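Local structure of CMP-sialic acid transporter 1 (Zea mays, 6I1R) at residues W54-C57 / S62-M65; M104-I109 / T141-G146; Y182-N187 / Y192-Q197; K262-S267 / I298-Y303. The protein probably exchanges CMP-sialic acid for CMP across the Golgi membrane, importing the activated sugar from the cytoplasm, and binds CMP in an outward-facing state. The protein carries 5 engineered substitutions. One frame throughout, in Å; residues are numbered along the deposited sequence.

Contact 1: W54-C57 / S62-M65. Engineered in segment 62-65: Ser-62 (natural residue Pro), Val-63 (natural residue Pro).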
# COMPACT_ATOMS: atom_id res chain seq x y z
N TRP B 54 -13.31 35.72 6.02
CA TRP B 54 -14.68 36.26 6.11
C TRP B 54 -14.92 36.89 7.49
O TRP B 54 -15.34 38.04 7.60
CB TRP B 54 -15.70 35.16 5.79
CG TRP B 54 -17.14 35.52 6.02
CD1 TRP B 54 -18.01 36.05 5.12
CD2 TRP B 54 -17.89 35.32 7.24
NE1 TRP B 54 -19.24 36.22 5.69
CE2 TRP B 54 -19.20 35.78 6.98
CE3 TRP B 54 -17.58 34.82 8.51
CZ2 TRP B 54 -20.20 35.74 7.96
CZ3 TRP B 54 -18.57 34.79 9.47
CH2 TRP B 54 -19.86 35.25 9.19
N LYS B 55 -14.63 36.11 8.53
CA LYS B 55 -14.82 36.52 9.92
C LYS B 55 -13.96 37.75 10.24
O LYS B 55 -14.38 38.63 10.99
CB LYS B 55 -14.49 35.36 10.86
CG LYS B 55 -14.59 35.67 12.35
CD LYS B 55 -14.53 34.44 13.22
CE LYS B 55 -14.64 34.75 14.70
NZ LYS B 55 -14.75 33.52 15.51
N GLU B 56 -12.75 37.79 9.68
CA GLU B 56 -11.82 38.90 9.90
C GLU B 56 -12.35 40.18 9.24
O GLU B 56 -12.21 41.27 9.80
CB GLU B 56 -10.43 38.56 9.36
CG GLU B 56 -9.33 39.49 9.86
CD GLU B 56 -7.98 39.27 9.21
OE1 GLU B 56 -7.92 39.23 7.96
OE2 GLU B 56 -6.98 39.14 9.95
N CYS B 57 -12.96 40.05 8.06
CA CYS B 57 -13.49 41.21 7.35
C CYS B 57 -14.70 41.79 8.09
O CYS B 57 -14.92 43.00 8.10
CB CYS B 57 -13.88 40.84 5.92
SG CYS B 57 -12.46 40.37 4.89
N SER B 62 -9.89 47.15 9.30
CA SER B 62 -9.00 47.16 8.13
C SER B 62 -8.38 45.77 7.93
O SER B 62 -7.81 45.19 8.86
CB SER B 62 -7.94 48.22 8.27
OG SER B 62 -8.52 49.51 8.28
N VAL B 63 -8.49 45.25 6.71
CA VAL B 63 -7.92 43.95 6.35
C VAL B 63 -7.07 44.14 5.08
O VAL B 63 -7.57 44.59 4.05
CB VAL B 63 -9.03 42.90 6.14
CG1 VAL B 63 -8.50 41.61 5.54
CG2 VAL B 63 -9.78 42.62 7.44
N ARG B 64 -5.79 43.78 5.18
CA ARG B 64 -4.84 43.98 4.10
C ARG B 64 -4.96 42.81 3.11
O ARG B 64 -4.84 41.65 3.49
CB ARG B 64 -3.42 44.09 4.66
CG ARG B 64 -3.25 45.18 5.72
CD ARG B 64 -2.92 46.53 5.14
NE ARG B 64 -1.50 46.68 4.83
CZ ARG B 64 -0.95 47.78 4.33
NH1 ARG B 64 -1.71 48.82 4.02
NH2 ARG B 64 0.36 47.84 4.14
N MET B 65 -5.20 43.14 1.84
CA MET B 65 -5.47 42.14 0.80
C MET B 65 -5.04 42.69 -0.56
O MET B 65 -5.64 43.64 -1.07
CB MET B 65 -6.96 41.80 0.74
CG MET B 65 -7.46 41.00 1.92
SD MET B 65 -9.10 40.28 1.63
CE MET B 65 -10.10 41.76 1.51
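The loop that follows helix 37-59, where the chain doubles back before the short helix 69-72, brings Val-63 against Glu-56 and Cys-57. Val-63, an engineered residue that replaces a proline, aims its side chain at the helix. Its two methyl groups divide the work. CG1 meets the carboxylate of Glu-56, at 3.4 Å from OE1, while CG2 rests on the helix backbone, 3.6 Å from Glu-56 O and 4.0 Å from Cys-57 CA. This split follows from the valine torsion, which puts CG1 anti to the backbone N (chi1 171°) and leaves CG2 beside that nitrogen. Glu-56 reaches across with an extended chain, and its CG lies 4.0 Å from Val-63 CG2, the aliphatic part of the acid being in van der Waals contact. The two side chains pass at a slant.

The loop thus folds back over the C-terminal end of helix 37-59, whose membrane-spanning part is predicted to end at about Trp-54. The acid's polar need is met outside this pair: OE1 is hydrogen-bonded to Ser-190 OG, and the backbone of Arg-64 pairs with the same serine. Glu-56 therefore meets a methyl group and a hydroxyl with one oxygen. On the neighbouring side, Cys-57 SG lies 4.2 Å from Val-63 CG1 and touches Met-65 CE more loosely, at 4.4 Å. These thin apolar contacts lie at the surface, while the earlier part of helix 37-59 carries Pro-38, Glu-42 and Lys-45 of the CMP pocket.

Contact 2: M104-I109 / T141-G146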
# COMPACT_ATOMS: atom_id res chain seq x y z
N MET B 104 17.31 9.50 2.71
CA MET B 104 17.78 10.59 1.84
C MET B 104 16.94 11.85 2.09
O MET B 104 17.35 12.95 1.73
CB MET B 104 17.67 10.21 0.36
CG MET B 104 18.78 9.31 -0.13
SD MET B 104 18.80 9.14 -1.94
CE MET B 104 17.17 8.47 -2.24
N GLY B 105 15.76 11.68 2.69
CA GLY B 105 14.86 12.79 3.01
C GLY B 105 15.46 13.81 3.96
O GLY B 105 15.04 14.96 3.96
N ASN B 106 16.46 13.42 4.76
CA ASN B 106 17.07 14.34 5.72
C ASN B 106 17.95 15.38 5.00
O ASN B 106 18.55 16.23 5.66
CB ASN B 106 17.90 13.60 6.77
CG ASN B 106 17.09 12.59 7.56
OD1 ASN B 106 16.06 12.94 8.14
ND2 ASN B 106 17.54 11.35 7.59
N LEU B 107 18.04 15.31 3.68
CA LEU B 107 18.84 16.29 2.93
C LEU B 107 18.06 17.60 2.78
O LEU B 107 18.65 18.65 2.54
CB LEU B 107 19.20 15.70 1.56
CG LEU B 107 20.62 16.03 1.07
CD1 LEU B 107 21.63 15.10 1.72
CD2 LEU B 107 20.71 15.94 -0.44
N LYS B 108 16.73 17.55 2.94
CA LYS B 108 15.91 18.77 2.86
C LYS B 108 16.34 19.76 3.95
O LYS B 108 16.16 20.97 3.79
CB LYS B 108 14.42 18.46 2.99
CG LYS B 108 14.03 17.58 4.17
CD LYS B 108 12.55 17.47 4.36
CE LYS B 108 12.19 17.51 5.82
NZ LYS B 108 10.73 17.32 6.04
N ILE B 109 16.88 19.25 5.06
CA ILE B 109 17.32 20.09 6.17
C ILE B 109 18.48 20.98 5.69
O ILE B 109 18.51 22.17 6.02
CB ILE B 109 17.71 19.23 7.39
CG1 ILE B 109 16.49 18.51 7.97
CG2 ILE B 109 18.42 20.07 8.45
CD1 ILE B 109 16.82 17.32 8.84
N THR B 141 20.95 9.55 11.64
CA THR B 141 21.53 8.60 12.60
C THR B 141 20.43 7.71 13.20
O THR B 141 20.62 6.50 13.32
CB THR B 141 22.31 9.34 13.70
OG1 THR B 141 23.49 9.88 13.10
CG2 THR B 141 22.70 8.46 14.87
N SER B 142 19.31 8.31 13.57
CA SER B 142 18.20 7.57 14.19
C SER B 142 17.56 6.60 13.19
O SER B 142 17.02 5.57 13.58
CB SER B 142 17.18 8.52 14.76
OG SER B 142 16.62 9.34 13.74
N GLN B 143 17.61 6.94 11.90
CA GLN B 143 16.96 6.13 10.87
C GLN B 143 17.85 4.97 10.43
O GLN B 143 17.33 3.95 9.99
CB GLN B 143 16.58 7.01 9.68
CG GLN B 143 15.53 8.06 10.01
CD GLN B 143 14.88 8.64 8.77
OE1 GLN B 143 15.28 9.68 8.27
NE2 GLN B 143 13.88 7.94 8.26
N VAL B 144 19.18 5.11 10.55
CA VAL B 144 20.14 4.14 9.98
C VAL B 144 19.73 2.71 10.37
O VAL B 144 19.33 2.45 11.51
CB VAL B 144 21.59 4.46 10.41
CG1 VAL B 144 22.51 3.26 10.26
CG2 VAL B 144 22.15 5.65 9.65
N LYS B 145 19.87 1.81 9.40
CA LYS B 145 19.43 0.42 9.54
C LYS B 145 20.35 -0.32 10.51
O LYS B 145 21.55 -0.47 10.26
CB LYS B 145 19.41 -0.27 8.17
N GLY B 146 19.78 -0.80 11.61
CA GLY B 146 20.54 -1.46 12.67
C GLY B 146 20.90 -2.89 12.31
O GLY B 146 20.38 -3.46 11.34
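Asn-106 and Gln-143 both set CG anti to their own carbonyl carbon (chi1 -59° for Asn-106), and beyond that point the glutamine runs on as an extended chain. The short asparagine and the long glutamine thus approach from opposite directions and bridge backbones that are well apart, with the CA atoms of Asn-106 and Gln-143 9.7 Å from each other. Where they meet, Asn-106 ND2 donates to Gln-143 OE1 over 2.9 Å. The bond is somewhat bent, with an N-H...O angle of 145°, and the donor is tilted from the carbonyl plane of the glutamine. The two amides are turned 76° against each other, close to perpendicular, so they share one bond and cannot form a flat, doubly bonded pair.

In this transporter of the drug/metabolite transporter clan, the bond links the junction between helices 98-104 and 108-118 to the last turn of helix 126-143. At the junction, Leu-107 N bonds to Met-104 O at 3.1 Å. Gln-143 is itself close to the end of its helix, since Val-144 is the first residue to leave helical geometry. The buried asparagine has further, weak bonds to helix 126-143, and these use both ends of its amide: ND2 pairs with Thr-140 OG1, and OD1 turns to Thr-139 OG1. Around Gln-143, Gln-102 and Ile-103 of helix 98-104 and Met-270 of helix 259-279 make side-chain contact.

Contact 3: Y182-N187 / Y192-Q197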
# COMPACT_ATOMS: atom_id res chain seq x y z
N TYR B 182 8.83 33.31 1.31
CA TYR B 182 9.00 34.52 0.50
C TYR B 182 7.62 35.17 0.30
O TYR B 182 7.46 36.35 0.59
CB TYR B 182 9.70 34.20 -0.82
CG TYR B 182 9.52 35.23 -1.90
CD1 TYR B 182 10.10 36.48 -1.81
CD2 TYR B 182 8.77 34.95 -3.04
CE1 TYR B 182 9.94 37.43 -2.80
CE2 TYR B 182 8.60 35.89 -4.04
CZ TYR B 182 9.19 37.13 -3.92
OH TYR B 182 9.03 38.07 -4.91
N LEU B 183 6.64 34.39 -0.16
CA LEU B 183 5.31 34.92 -0.49
C LEU B 183 4.66 35.54 0.76
O LEU B 183 4.13 36.65 0.68
CB LEU B 183 4.43 33.81 -1.07
CG LEU B 183 4.79 33.32 -2.47
CD1 LEU B 183 3.80 32.28 -2.95
CD2 LEU B 183 4.86 34.48 -3.46
N MET B 184 4.70 34.84 1.89
CA MET B 184 4.05 35.35 3.11
C MET B 184 4.70 36.68 3.52
O MET B 184 4.00 37.64 3.85
CB MET B 184 4.16 34.37 4.28
CG MET B 184 3.81 32.92 3.95
SD MET B 184 2.33 32.74 2.94
CE MET B 184 1.06 32.91 4.20
N LYS B 185 6.03 36.72 3.49
CA LYS B 185 6.79 37.83 4.07
C LYS B 185 6.98 38.96 3.05
O LYS B 185 7.37 40.06 3.44
CB LYS B 185 8.15 37.34 4.57
CG LYS B 185 8.12 36.63 5.92
CD LYS B 185 9.44 35.99 6.29
CE LYS B 185 9.33 35.04 7.47
NZ LYS B 185 9.34 35.75 8.76
N LYS B 186 6.69 38.73 1.76
CA LYS B 186 6.86 39.79 0.76
C LYS B 186 5.68 40.78 0.83
O LYS B 186 5.75 41.86 0.24
CB LYS B 186 7.00 39.22 -0.66
CG LYS B 186 5.70 38.83 -1.36
CD LYS B 186 5.82 38.72 -2.86
CE LYS B 186 6.21 40.03 -3.52
NZ LYS B 186 5.51 40.23 -4.81
N ASN B 187 4.61 40.41 1.54
CA ASN B 187 3.42 41.25 1.66
C ASN B 187 3.14 41.57 3.14
O ASN B 187 3.55 40.85 4.04
CB ASN B 187 2.18 40.56 1.07
CG ASN B 187 1.96 40.85 -0.40
OD1 ASN B 187 2.78 41.48 -1.05
ND2 ASN B 187 0.83 40.39 -0.92
N TYR B 192 -4.84 34.94 6.40
CA TYR B 192 -5.99 34.17 5.93
C TYR B 192 -6.23 34.42 4.43
O TYR B 192 -6.74 33.54 3.74
CB TYR B 192 -7.23 34.50 6.76
CG TYR B 192 -7.04 34.35 8.25
CD1 TYR B 192 -6.58 33.16 8.79
CD2 TYR B 192 -7.32 35.39 9.12
CE1 TYR B 192 -6.40 33.01 10.16
CE2 TYR B 192 -7.16 35.25 10.49
CZ TYR B 192 -6.69 34.06 11.01
OH TYR B 192 -6.52 33.91 12.36
N TRP B 193 -5.87 35.60 3.93
CA TRP B 193 -6.00 35.90 2.50
C TRP B 193 -4.84 35.27 1.72
O TRP B 193 -5.01 34.85 0.57
CB TRP B 193 -6.10 37.41 2.25
CG TRP B 193 -5.91 37.82 0.83
CD1 TRP B 193 -4.93 38.64 0.34
CD2 TRP B 193 -6.70 37.43 -0.31
NE1 TRP B 193 -5.06 38.80 -1.01
CE2 TRP B 193 -6.14 38.06 -1.44
CE3 TRP B 193 -7.83 36.62 -0.48
CZ2 TRP B 193 -6.67 37.90 -2.72
CZ3 TRP B 193 -8.35 36.46 -1.75
CH2 TRP B 193 -7.77 37.09 -2.85
N GLN B 194 -3.66 35.20 2.34
CA GLN B 194 -2.50 34.56 1.72
C GLN B 194 -2.77 33.05 1.61
O GLN B 194 -2.55 32.44 0.56
CB GLN B 194 -1.23 34.89 2.50
CG GLN B 194 -0.84 36.36 2.41
CD GLN B 194 0.37 36.71 3.23
OE1 GLN B 194 0.51 36.31 4.39
NE2 GLN B 194 1.27 37.49 2.64
N ASN B 195 -3.28 32.47 2.69
CA ASN B 195 -3.71 31.07 2.70
C ASN B 195 -4.73 30.82 1.58
O ASN B 195 -4.60 29.86 0.83
CB ASN B 195 -4.30 30.66 4.05
CG ASN B 195 -3.28 30.57 5.16
OD1 ASN B 195 -2.07 30.64 4.91
ND2 ASN B 195 -3.74 30.41 6.39
N VAL B 196 -5.74 31.69 1.49
CA VAL B 196 -6.86 31.46 0.56
C VAL B 196 -6.32 31.36 -0.88
O VAL B 196 -6.76 30.50 -1.63
CB VAL B 196 -7.95 32.55 0.69
CG1 VAL B 196 -8.83 32.64 -0.55
CG2 VAL B 196 -8.80 32.35 1.93
N GLN B 197 -5.37 32.22 -1.24
CA GLN B 197 -4.79 32.20 -2.59
C GLN B 197 -3.91 30.96 -2.75
O GLN B 197 -4.00 30.24 -3.76
CB GLN B 197 -3.94 33.44 -2.86
CG GLN B 197 -4.67 34.76 -2.72
CD GLN B 197 -3.69 35.89 -2.49
OE1 GLN B 197 -3.10 36.41 -3.43
NE2 GLN B 197 -3.50 36.24 -1.23
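The amide of Gln-194 is the flat group that joins the two helices: Met-184 O lies close to its plane on the NE2 side, and the methyl CE of Met-184 touches OE1 at 3.4 Å. A second flat group, the Trp-193 ring, has Gln-197 NE2 over one face near its rim; that nitrogen donates to Trp-193 O at 2.7 Å, within the same helix.

Across the contact, Gln-194 NE2 gives a hydrogen bond of 3.0 Å to Met-184 O. Its N-H...O angle is 157°, although the donor stands tilted from the carbonyl plane. NE2 also lies 3.6 Å from Asn-187 CB. The oxygen end of the amide is held separately, because Gln-194 OE1 accepts from Lys-255 NZ, so both ends of the group are fixed and its rotation is probably settled. Met-184 bends at chi2 (-44°) and again at chi3, which folds CE over the root of the glutamine, 3.5 Å from Gln-194 CB, and brings it 3.9 Å from Asn-195 OD1. That oxygen is bonded to Ser-251 OG of helix 234-256. A leucine in place of Gln-194 would probably leave Met-184 O without this donor and Lys-255 NZ without the amide oxygen it binds here.

The bonded carbonyl belongs to the last turn of helix 160-186. The short segments cross at 144° with axes 10.6 Å apart, the geometry of an antiparallel helical hairpin, whose second helix, 191-216, continues to Gly-202, Phe-205, Asn-206 and Trp-209 of the CMP pocket.

Contact 4: K262-S267 / I298-Y303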
# COMPACT_ATOMS: atom_id res chain seq x y z
N LYS B 262 10.44 25.49 11.20
CA LYS B 262 9.62 24.42 10.64
C LYS B 262 10.41 23.10 10.70
O LYS B 262 9.97 22.15 11.34
CB LYS B 262 9.19 24.74 9.21
CG LYS B 262 8.43 23.64 8.47
CD LYS B 262 8.28 23.93 6.99
CE LYS B 262 8.09 22.73 6.08
NZ LYS B 262 8.60 21.45 6.63
N VAL B 263 11.58 23.07 10.06
CA VAL B 263 12.32 21.80 9.89
C VAL B 263 12.83 21.29 11.25
O VAL B 263 13.10 20.10 11.37
CB VAL B 263 13.47 21.92 8.86
CG1 VAL B 263 12.94 22.22 7.47
CG2 VAL B 263 14.53 22.93 9.27
N TYR B 264 12.98 22.16 12.25
CA TYR B 264 13.28 21.67 13.60
C TYR B 264 12.04 20.98 14.19
O TYR B 264 12.16 19.95 14.83
CB TYR B 264 13.81 22.79 14.50
CG TYR B 264 15.32 22.89 14.55
CD1 TYR B 264 16.05 22.14 15.46
CD2 TYR B 264 16.02 23.71 13.69
CE1 TYR B 264 17.43 22.22 15.52
CE2 TYR B 264 17.40 23.80 13.73
CZ TYR B 264 18.11 23.05 14.65
OH TYR B 264 19.47 23.13 14.68
N SER B 265 10.85 21.54 13.94
CA SER B 265 9.59 20.94 14.42
C SER B 265 9.38 19.57 13.77
O SER B 265 9.07 18.60 14.46
CB SER B 265 8.42 21.85 14.15
OG SER B 265 8.58 23.10 14.81
N THR B 266 9.53 19.52 12.45
CA THR B 266 9.34 18.31 11.65
C THR B 266 10.32 17.22 12.10
O THR B 266 9.95 16.05 12.22
CB THR B 266 9.55 18.59 10.15
OG1 THR B 266 9.36 19.98 9.91
CG2 THR B 266 8.62 17.79 9.26
N SER B 267 11.57 17.61 12.32
CA SER B 267 12.63 16.68 12.72
C SER B 267 12.32 16.09 14.10
O SER B 267 12.40 14.88 14.29
CB SER B 267 13.97 17.36 12.70
OG SER B 267 14.33 17.75 11.38
N ILE B 298 21.16 18.59 21.12
CA ILE B 298 22.33 19.48 21.11
C ILE B 298 22.24 20.41 19.89
O ILE B 298 22.57 21.59 19.99
CB ILE B 298 23.64 18.68 21.16
CG1 ILE B 298 23.95 18.23 22.59
CG2 ILE B 298 24.80 19.46 20.56
CD1 ILE B 298 25.01 17.16 22.69
N SER B 299 21.79 19.89 18.75
CA SER B 299 21.58 20.72 17.56
C SER B 299 20.53 21.80 17.84
O SER B 299 20.61 22.90 17.28
CB SER B 299 21.19 19.89 16.36
OG SER B 299 21.03 20.71 15.22
N LEU B 300 19.55 21.49 18.68
CA LEU B 300 18.52 22.47 19.06
C LEU B 300 19.18 23.60 19.86
O LEU B 300 19.04 24.77 19.52
CB LEU B 300 17.43 21.77 19.88
CG LEU B 300 16.14 22.57 20.07
CD1 LEU B 300 15.13 22.25 18.97
CD2 LEU B 300 15.53 22.30 21.44
N GLN B 301 19.90 23.22 20.91
CA GLN B 301 20.55 24.18 21.80
C GLN B 301 21.46 25.10 20.98
O GLN B 301 21.34 26.32 21.06
CB GLN B 301 21.31 23.44 22.90
CG GLN B 301 20.41 22.76 23.92
CD GLN B 301 21.17 22.05 25.00
OE1 GLN B 301 22.22 21.45 24.76
NE2 GLN B 301 20.65 22.10 26.22
N MET B 302 22.33 24.52 20.16
CA MET B 302 23.28 25.29 19.35
C MET B 302 22.55 26.40 18.58
O MET B 302 22.96 27.56 18.62
CB MET B 302 24.01 24.40 18.34
CG MET B 302 25.07 23.53 18.99
SD MET B 302 25.66 22.18 17.95
CE MET B 302 26.40 23.07 16.59
N TYR B 303 21.46 26.04 17.90
CA TYR B 303 20.81 26.97 16.99
C TYR B 303 19.99 28.02 17.75
O TYR B 303 19.96 29.18 17.34
CB TYR B 303 19.90 26.23 16.00
CG TYR B 303 19.27 27.15 14.98
CD1 TYR B 303 18.09 27.82 15.24
CD2 TYR B 303 19.88 27.38 13.75
CE1 TYR B 303 17.52 28.67 14.32
CE2 TYR B 303 19.33 28.23 12.81
CZ TYR B 303 18.14 28.88 13.10
OH TYR B 303 17.58 29.72 12.18
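Polar contact centres on the hydroxyl of Tyr-264, which donates to Ser-299 O over 2.8 Å. The hydroxyl stands well above the carbonyl plane, away from the usual lone-pair directions, and Ser-299 O also receives a weak backbone bond from Tyr-303 N. Ser-299 OG lies 2.9 Å from the same hydroxyl and is hydrogen-bonded to Ala-131 O, which brings helix 126-143 into the arrangement.

Apolar contact flanks this bond. Leu-300 reaches back with CD1, 3.6 Å from Tyr-264 CD1, and Tyr-303 CB comes 3.9 Å from Tyr-264 CZ.

Aromatic contact is oblique. The rings of Tyr-264 and Tyr-303 have centroids 5.5 Å apart and planes at 37°, with Tyr-264 CE2 over one face of the other ring, 4.0 Å from CG of Tyr-303. The latter tyrosine has CG anti to its nitrogen (chi1 -176°), which carries its ring back toward the helix of Tyr-264. Phe-304 meets Tyr-264 edge-to-face. A phenylalanine in place of Tyr-264 would probably leave Ser-299 O without its side-chain donor and remove this polar link between the helices.

The segments run nearly antiparallel, at 162°, with axes 11.8 Å apart. This axis separation is spanned largely by the Tyr-264 side chain, within the hairpin of the last two helices, 259-279 and 287-304, both predicted to span the membrane in this nucleotide-sugar transporter.

The four contacts fall into two touching pairs. Contacts 1 and 3 have centres 13 Å apart and meet where Met-65 CA packs on Trp-193 CD1 at 3.6 Å, so the loop after helix 37-59 lies against helix 191-216. Contacts 2 and 4, with centres 15 Å apart, join through Ile-109 CD1 and Ser-267 OG, also 3.6 Å. Between the pairs, contacts 3 and 4 come within about 10 Å at their nearest atoms, whereas the centres of contacts 1 and 2 are 42 Å apart, on opposite sides of the chain's centre. Contact 3 leads toward the ligand: the side chain of Asn-195 is about 11 Å from the bound CMP.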